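MW1564 protein (PDB 3NTV) probably transfers a methyl group from S-adenosylmethionine to a catechol-type hydroxyl, as caffeoyl-CoA O-methyltransferases do, and forms a two-chain assembly. Local coordinates at residues A[57-60]-A[61-65]; A[111-114]-A[115-118]. All blocks are in the same frame, centred on the assembly; numbering follows the deposited sequence. Where two conformers were deposited one is given.

In the fold
Both contacts are local, each between successive turns of one helix in the same Rossmann-type methyltransferase fold, and they come in series along the chain. Contact 1 lies at the start of helix 57-70, just ahead of strand 74-78, first of the sheet in chain order, lying between strands 97-102 and 143-149; contact 2 ends helix 105-117, which links the parallel strands 97-102 and 124-128. Their centres are 21 Å apart, their nearest atoms about 12 Å. Helix 84-90 packs against side chains of both. Contact 1, buried, thus belongs to the side of the fold by the second subunit, whereas contact 2, partly open to solvent, touches no other chain of the assembly and closes the crossover at the sheet margin.

Contact 1 of 2, residues A[57-60]-A[61-65]; sequences RLTL and DLIKQ
Arg57 and Asp61, one turn apart at the start of helix 57-70, form an i to i+4 salt bridge in the helix that precedes the first strand of this Rossmann-type methyltransferase. Arg57 NE lies 2.8 Å from Asp61 OD2, and its N-H meets that oxygen on the syn side but tilted out of the carboxylate plane, at a bent 143°. The guanidinium and carboxylate planes stand almost perpendicular (88°), with the acid at the guanidinium edge. The arginine chain leaves with CG anti to its N and then folds at chi2 (66°), which brings NE rather than the far nitrogens to the acid. OD2 is also hydrogen-bonded to His33 ND1, so one buried oxygen ties helix 57-70 to helix 22-33; the positive arginine probably helps to keep the acid ionised.

Backbone bonds of the ordinary alpha-helical pattern run alongside: Asp61 N to Arg57 O, Leu62 N to Leu58 O, Ile63 N to Thr59 O at 3.0 Å, and Lys64 N to Leu60 O at 2.9 Å.

Apolar contacts are made on other sides of the helix. Thr59 CG2 and Ile63 CD1 lie side by side, 3.9 Å apart, pointing the same way. The threonine suits this turn because its methyl meets the isoleucine while OG1 is hydrogen-bonded to Asp222. Ile63 and Leu60 both pack on Phe89 of helix 84-90, and Leu62 packs on Leu225 and on Asn217 of the second subunit, places where branched aliphatic groups fit a buried helix.

Lys64 combines both characters: its aliphatic stem crosses Leu60 while NZ is hydrogen-bonded to Gln88 OE1. Lys64 CD comes to 4.1 Å from Leu60 CG, and Lys64 CG rests 3.3 Å from Leu60 O.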
loop_
_atom_site.group_PDB
_atom_site.type_symbol
_atom_site.label_atom_id
_atom_site.label_comp_id
_atom_site.label_asym_id
_atom_site.label_seq_id
_atom_site.Cartn_x
_atom_site.Cartn_y
_atom_site.Cartn_z
ATOM N N ARG A 57 -10.265 2.210 -7.790
ATOM C CA ARG A 57 -9.940 0.804 -7.923
ATOM C C ARG A 57 -8.635 0.356 -7.261
ATOM O O ARG A 57 -8.635 -0.644 -6.543
ATOM C CB ARG A 57 -9.973 0.369 -9.399
ATOM C CG ARG A 57 -9.697 -1.125 -9.590
ATOM C CD ARG A 57 -10.813 -2.000 -8.998
ATOM N NE ARG A 57 -10.479 -3.423 -9.056
ATOM C CZ ARG A 57 -10.758 -4.223 -10.077
ATOM N NH1 ARG A 57 -11.376 -3.747 -11.153
ATOM N NH2 ARG A 57 -10.398 -5.496 -10.043
ATOM N N LEU A 58 -7.520 1.049 -7.535
ATOM C CA LEU A 58 -6.249 0.593 -6.962
ATOM C C LEU A 58 -6.222 0.774 -5.452
ATOM O O LEU A 58 -5.682 -0.073 -4.739
ATOM C CB LEU A 58 -5.040 1.260 -7.651
ATOM C CG LEU A 58 -4.917 0.942 -9.161
ATOM C CD1 LEU A 58 -3.706 1.638 -9.761
ATOM C CD2 LEU A 58 -4.824 -0.567 -9.424
ATOM N N THR A 59 -6.854 1.845 -4.967
ATOM C CA THR A 59 -6.967 2.086 -3.504
ATOM C C THR A 59 -7.790 0.949 -2.877
ATOM O O THR A 59 -7.396 0.375 -1.859
ATOM C CB THR A 59 -7.701 3.423 -3.272
ATOM O OG1 THR A 59 -6.796 4.478 -3.658
ATOM C CG2 THR A 59 -8.127 3.607 -1.813
ATOM N N LEU A 60 -8.935 0.634 -3.476
ATOM C CA LEU A 60 -9.784 -0.445 -2.970
ATOM C C LEU A 60 -9.034 -1.757 -2.944
ATOM O O LEU A 60 -9.091 -2.462 -1.950
ATOM C CB LEU A 60 -11.046 -0.581 -3.834
ATOM C CG LEU A 60 -11.909 -1.766 -3.461
ATOM C CD1 LEU A 60 -12.857 -1.405 -2.329
ATOM C CD2 LEU A 60 -12.589 -2.327 -4.683
ATOM N N ASP A 61 -8.311 -2.092 -4.025
ATOM C CA ASP A 61 -7.609 -3.369 -4.057
ATOM C C ASP A 61 -6.462 -3.488 -3.049
ATOM O O ASP A 61 -6.231 -4.566 -2.505
ATOM C CB ASP A 61 -7.233 -3.739 -5.485
ATOM C CG ASP A 61 -8.442 -4.131 -6.332
ATOM O OD1 ASP A 61 -9.533 -4.392 -5.749
ATOM O OD2 ASP A 61 -8.296 -4.217 -7.556
ATOM N N LEU A 62 -5.838 -2.361 -2.716
ATOM C CA LEU A 62 -4.851 -2.342 -1.650
ATOM C C LEU A 62 -5.534 -2.610 -0.296
ATOM O O LEU A 62 -5.029 -3.417 0.491
ATOM C CB LEU A 62 -4.107 -0.992 -1.587
ATOM C CG LEU A 62 -3.192 -0.797 -0.351
ATOM C CD1 LEU A 62 -2.063 -1.859 -0.293
ATOM C CD2 LEU A 62 -2.523 0.575 -0.417
ATOM N N ILE A 63 -6.675 -1.948 -0.040
ATOM C CA ILE A 63 -7.392 -2.120 1.248
ATOM C C ILE A 63 -7.856 -3.575 1.400
ATOM O O ILE A 63 -7.734 -4.145 2.482
ATOM C CB ILE A 63 -8.559 -1.119 1.385
ATOM C CG1 ILE A 63 -8.035 0.353 1.410
ATOM C CG2 ILE A 63 -9.329 -1.407 2.685
ATOM C CD1 ILE A 63 -9.175 1.389 1.175
ATOM N N LYS A 64 -8.334 -4.197 0.299
ATOM C CA LYS A 64 -8.745 -5.604 0.310
ATOM C C LYS A 64 -7.533 -6.473 0.711
ATOM O O LYS A 64 -7.690 -7.412 1.474
ATOM C CB LYS A 64 -9.289 -6.005 -1.060
ATOM C CG LYS A 64 -10.626 -5.312 -1.358
ATOM C CD LYS A 64 -11.245 -5.765 -2.667
ATOM C CE LYS A 64 -11.858 -7.147 -2.626
ATOM N NZ LYS A 64 -12.519 -7.443 -3.937
ATOM N N GLN A 65 -6.317 -6.141 0.209
ATOM C CA GLN A 65 -5.105 -6.872 0.550
ATOM C C GLN A 65 -4.778 -6.702 2.047
ATOM O O GLN A 65 -4.368 -7.651 2.698
ATOM C CB GLN A 65 -3.940 -6.399 -0.346
ATOM C CG GLN A 65 -2.773 -7.364 -0.400
ATOM C CD GLN A 65 -2.900 -8.418 -1.485
ATOM O OE1 GLN A 65 -2.046 -8.535 -2.364
ATOM N NE2 GLN A 65 -3.939 -9.236 -1.436
#

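Contact 2 of 2, residues A[111-114]-A[115-118]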
loop_
_atom_site.group_PDB
_atom_site.type_symbol
_atom_site.label_atom_id
_atom_site.label_comp_id
_atom_site.label_asym_id
_atom_site.label_seq_id
_atom_site.Cartn_x
_atom_site.Cartn_y
_atom_site.Cartn_z
ATOM N N ALA A 111 -27.408 2.561 -1.385
ATOM C CA ALA A 111 -26.706 1.519 -0.630
ATOM C C ALA A 111 -27.662 0.384 -0.220
ATOM O O ALA A 111 -27.336 -0.783 -0.455
ATOM C CB ALA A 111 -26.000 2.115 0.576
ATOM N N LYS A 112 -28.852 0.732 0.342
ATOM C CA LYS A 112 -29.864 -0.234 0.766
ATOM C C LYS A 112 -30.283 -1.143 -0.394
ATOM O O LYS A 112 -30.302 -2.363 -0.236
ATOM C CB LYS A 112 -31.086 0.489 1.360
ATOM C CG LYS A 112 -31.573 -0.124 2.654
ATOM C CD LYS A 112 -31.344 0.774 3.859
ATOM C CE LYS A 112 -32.018 0.192 5.077
ATOM N NZ LYS A 112 -31.141 -0.765 5.811
ATOM N N GLN A 113 -30.591 -0.542 -1.571
ATOM C CA GLN A 113 -30.998 -1.324 -2.743
ATOM C C GLN A 113 -29.883 -2.266 -3.194
ATOM O O GLN A 113 -30.149 -3.429 -3.490
ATOM C CB GLN A 113 -31.466 -0.429 -3.901
ATOM C CG GLN A 113 -32.114 -1.216 -5.065
ATOM C CD GLN A 113 -33.170 -2.226 -4.642
ATOM O OE1 GLN A 113 -32.925 -3.445 -4.590
ATOM N NE2 GLN A 113 -34.369 -1.746 -4.333
ATOM N N ASN A 114 -28.635 -1.773 -3.219
ATOM C CA ASN A 114 -27.491 -2.604 -3.614
ATOM C C ASN A 114 -27.272 -3.803 -2.685
ATOM O O ASN A 114 -27.049 -4.916 -3.170
ATOM C CB ASN A 114 -26.240 -1.746 -3.764
ATOM C CG ASN A 114 -26.242 -0.961 -5.055
ATOM O OD1 ASN A 114 -26.873 -1.354 -6.052
ATOM N ND2 ASN A 114 -25.514 0.155 -5.078
ATOM N N LEU A 115 -27.379 -3.592 -1.350
ATOM C CA LEU A 115 -27.208 -4.689 -0.395
ATOM C C LEU A 115 -28.264 -5.774 -0.629
ATOM O O LEU A 115 -27.944 -6.960 -0.549
ATOM C CB LEU A 115 -27.275 -4.191 1.054
ATOM C CG LEU A 115 -26.164 -3.241 1.538
ATOM C CD1 LEU A 115 -26.382 -2.927 3.003
ATOM C CD2 LEU A 115 -24.791 -3.844 1.356
ATOM N N ALA A 116 -29.515 -5.359 -0.956
ATOM C CA ALA A 116 -30.604 -6.302 -1.236
ATOM C C ALA A 116 -30.321 -7.048 -2.541
ATOM O O ALA A 116 -30.359 -8.280 -2.546
ATOM C CB ALA A 116 -31.940 -5.563 -1.330
ATOM N N THR A 117 -29.998 -6.307 -3.624
ATOM C CA THR A 117 -29.730 -6.853 -4.965
ATOM C C THR A 117 -28.601 -7.880 -4.963
ATOM O O THR A 117 -28.747 -8.963 -5.540
ATOM C CB THR A 117 -29.482 -5.703 -5.958
ATOM O OG1 THR A 117 -30.625 -4.856 -5.994
ATOM C CG2 THR A 117 -29.132 -6.184 -7.364
ATOM N N TYR A 118 -27.495 -7.549 -4.272
ATOM C CA TYR A 118 -26.302 -8.392 -4.221
ATOM C C TYR A 118 -26.209 -9.328 -3.018
ATOM O O TYR A 118 -25.216 -10.048 -2.865
ATOM C CB TYR A 118 -25.034 -7.541 -4.449
ATOM C CG TYR A 118 -25.034 -6.855 -5.803
ATOM C CD1 TYR A 118 -24.591 -7.519 -6.942
ATOM C CD2 TYR A 118 -25.564 -5.581 -5.959
ATOM C CE1 TYR A 118 -24.616 -6.906 -8.195
ATOM C CE2 TYR A 118 -25.605 -4.958 -7.209
ATOM C CZ TYR A 118 -25.146 -5.632 -8.326
ATOM O OH TYR A 118 -25.184 -5.019 -9.556
HETATM O O HOH W 1 -29.406 -2.368 -6.991
#
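Leu115 turns back over the previous turn of the helix, its CG 3.4 Å from Ala111 O, the same oxygen that accepts the Leu115 N-H at 2.9 Å. This is the tightly packed side. Ala111 and Leu115 both press on Ile126 of strand 124-128, where a small methyl and a branched leucine let the helix lie close to the sheet; Leu115 also reaches Val124 and Met87. Tyr118 is partly covered: its ring touches Met87, Leu43 and Ile40. Its CD2 edge lies in plane with Asn114 O, at 3.2 Å, while Tyr118 N gives that oxygen a hydrogen bond. The ring runs beside the Asn114 amide, their planes 61° apart.

The helix is the crossover of a beta-alpha-beta unit, strand 97-102, helix 105-117, strand 124-128, and Tyr118 is the first residue to leave helical backbone angles.

Asn114 stands at the boundary, packing on Met87 and Leu43. Asparagine uses both ends of its amide here: ND2 is turned to the protein, hydrogen-bonded to Ile82 O, and OD1 takes a water that also donates to Thr117 OG1, bridging the two side chains.

On the solvent side the contacts are mostly polar and lean on that water. Gln113 O receives two donors from Thr117: N, at 2.9 Å, and OG1, which comes from well above the carbonyl plane (45° out of it). With chi1 at -59°, OG1 sits anti to the threonine carbonyl carbon and faces back up the helix, a common place for a helical threonine to spend its hydroxyl. Gln113, bent at chi2, brings OE1 to 4.0 Å from Ala116 CB.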